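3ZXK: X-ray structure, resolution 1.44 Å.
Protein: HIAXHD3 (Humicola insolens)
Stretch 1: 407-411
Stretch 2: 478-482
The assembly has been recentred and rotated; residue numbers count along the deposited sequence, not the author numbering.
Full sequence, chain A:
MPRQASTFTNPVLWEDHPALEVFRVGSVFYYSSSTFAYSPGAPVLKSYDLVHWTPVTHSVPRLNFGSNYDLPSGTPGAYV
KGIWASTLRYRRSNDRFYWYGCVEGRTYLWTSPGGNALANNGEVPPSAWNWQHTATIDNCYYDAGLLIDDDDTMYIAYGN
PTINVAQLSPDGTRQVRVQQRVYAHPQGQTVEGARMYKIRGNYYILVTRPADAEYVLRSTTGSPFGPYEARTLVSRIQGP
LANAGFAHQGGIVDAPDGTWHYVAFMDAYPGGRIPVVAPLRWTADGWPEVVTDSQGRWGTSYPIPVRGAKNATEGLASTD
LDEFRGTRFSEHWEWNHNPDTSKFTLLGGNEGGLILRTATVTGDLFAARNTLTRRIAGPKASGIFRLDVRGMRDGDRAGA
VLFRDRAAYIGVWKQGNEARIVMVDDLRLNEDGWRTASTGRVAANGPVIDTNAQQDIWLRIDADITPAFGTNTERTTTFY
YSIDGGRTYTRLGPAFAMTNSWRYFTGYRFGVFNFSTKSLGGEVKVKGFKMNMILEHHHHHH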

# COMPACT_ATOMS: atom_id res chain seq x y z
N ALA A 407 2.89 -17.72 -5.05
CA ALA A 407 1.98 -17.83 -3.90
C ALA A 407 1.82 -19.27 -3.38
O ALA A 407 2.13 -20.23 -4.05
N ALA A 408 1.27 -19.40 -2.18
CA ALA A 408 0.95 -20.71 -1.59
C ALA A 408 -0.17 -20.45 -0.62
O ALA A 408 -0.35 -19.31 -0.15
N TYR A 409 -0.90 -21.51 -0.29
CA TYR A 409 -2.00 -21.39 0.65
C TYR A 409 -2.24 -22.66 1.45
O TYR A 409 -1.79 -23.74 1.06
N ILE A 410 -2.93 -22.50 2.59
CA ILE A 410 -3.49 -23.62 3.31
C ILE A 410 -5.00 -23.38 3.30
O ILE A 410 -5.47 -22.24 3.49
N GLY A 411 -5.78 -24.42 3.04
CA GLY A 411 -7.21 -24.19 2.90
C GLY A 411 -7.99 -25.46 2.91
O GLY A 411 -7.49 -26.53 3.30
N THR A 478 5.69 -20.81 6.59
CA THR A 478 5.08 -22.10 6.97
C THR A 478 3.59 -21.95 7.27
O THR A 478 3.12 -20.86 7.58
N PHE A 479 2.84 -23.05 7.12
CA PHE A 479 1.39 -23.05 7.22
C PHE A 479 0.92 -24.05 8.28
O PHE A 479 1.50 -25.14 8.41
N TYR A 480 -0.13 -23.69 9.01
CA TYR A 480 -0.66 -24.51 10.10
C TYR A 480 -2.18 -24.45 10.11
O TYR A 480 -2.77 -23.49 9.61
N TYR A 481 -2.80 -25.48 10.68
CA TYR A 481 -4.23 -25.44 10.92
C TYR A 481 -4.54 -25.86 12.34
O TYR A 481 -3.73 -26.54 12.97
N SER A 482 -5.69 -25.41 12.82
CA SER A 482 -6.28 -25.87 14.07
C SER A 482 -7.74 -26.23 13.87
O SER A 482 -8.52 -25.47 13.30

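Residues 407-411 and 478-482 are two β-strands of one chain that run in nearly the same direction, with 13° between their N-to-C directions and a closest axial approach of 7.4 Å. No hydrogen bond links them; the contact, which buries 252 Å² summed over both sides, is made by apolar side chains packing against one another and against the opposing backbone. The backbones come nearest where the CA atoms of I410 and F479 lie 6.3 Å apart.

At the start of the first strand, A407 points sideways and its methyl group takes no part in the contact. A408 is the first residue to point toward the second strand. Its short side chain meets the tip of the F479 ring, with A408 CB 3.7 Å from F479 CZ, and its carbonyl lies equally near, A408 O being 3.7 Å from F479 CZ. F479 itself points toward the first strand with chi1 at -64° (m) and chi2 at 87°, a conformation that carries the ring back along the strand pair to reach A408.

The CA-to-CB bond of Y409 points away, as the alternation of a β-strand requires, and the side chain (chi1 p, 69°) contributes no close contact. Its backbone nevertheless borders the same phenyl ring, with Y409 CA 3.9 Å from F479 CE2. The hydroxyl of Y409 is hydrogen-bonded to a residue just outside the two stretches.

I410 points inward again and, with F479, supplies most of the buried area. I410 adopts the tt rotamer (chi1 -173°, chi2 168°). I410 CG2 packs 3.8 Å from F479 CD2, and I410 CD1 lies 3.6 Å from Y480 O and 4.1 Å from Y481 CB. The latter contact involves the base of the Y481 side chain; although its CA-to-CB bond points toward the first strand, chi1 of 67° (p) leads the end of the side chain away, and I410 CD1 sits near the plane of the ring, at its edge.

G411 has no side chain to add, and the contact ends here. On the second strand, Y480 points away from the first (chi1 m, -52°), and its ring folds back beside T478 (chi1 p, 52°), where T478 OG1 and Y480 OH share a 2.7 Å hydrogen bond. This polar pair therefore lies apart from the apolar contact. S482 (chi1 t, 176°) is out of reach, its hydroxyl hydrogen-bonded just beyond the stretches.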

# COMPACT_ATOMS: atom_id res chain seq x y z
CB ALA A 407 0.63 -17.25 -4.28
CB ALA A 408 2.16 -21.30 -0.84
CB TYR A 409 -3.28 -20.93 -0.03
CG TYR A 409 -4.00 -21.87 -0.99
CD1 TYR A 409 -4.72 -23.00 -0.52
CD2 TYR A 409 -4.07 -21.58 -2.35
CE1 TYR A 409 -5.46 -23.80 -1.38
CE2 TYR A 409 -4.81 -22.37 -3.23
CZ TYR A 409 -5.48 -23.49 -2.73
OH TYR A 409 -6.26 -24.26 -3.55
CB ILE A 410 -2.93 -23.76 4.74
CG1 ILE A 410 -3.43 -25.07 5.37
CG2 ILE A 410 -3.25 -22.53 5.59
CD1 ILE A 410 -2.71 -25.45 6.65
CB THR A 478 5.82 -22.77 8.14
OG1 THR A 478 5.95 -21.86 9.23
CG2 THR A 478 7.23 -23.23 7.67
CB PHE A 479 0.77 -23.40 5.86
CG PHE A 479 1.06 -22.39 4.76
CD1 PHE A 479 2.22 -22.47 3.98
CD2 PHE A 479 0.16 -21.36 4.51
CE1 PHE A 479 2.49 -21.53 2.99
CE2 PHE A 479 0.42 -20.43 3.51
CZ PHE A 479 1.59 -20.49 2.76
CB TYR A 480 -0.17 -23.98 11.46
CG TYR A 480 1.33 -23.79 11.53
CD1 TYR A 480 1.93 -22.69 10.92
CD2 TYR A 480 2.15 -24.72 12.20
CE1 TYR A 480 3.27 -22.50 10.95
CE2 TYR A 480 3.53 -24.53 12.25
CZ TYR A 480 4.07 -23.42 11.59
OH TYR A 480 5.42 -23.15 11.56
CB TYR A 481 -4.99 -26.35 9.93
CG TYR A 481 -4.71 -27.83 10.13
CD1 TYR A 481 -5.48 -28.61 11.02
CD2 TYR A 481 -3.67 -28.46 9.45
CE1 TYR A 481 -5.20 -29.96 11.22
CE2 TYR A 481 -3.42 -29.82 9.63
CZ TYR A 481 -4.17 -30.56 10.53
OH TYR A 481 -3.91 -31.92 10.71
CB SER A 482 -6.18 -24.82 15.18
OG SER A 482 -6.85 -25.28 16.35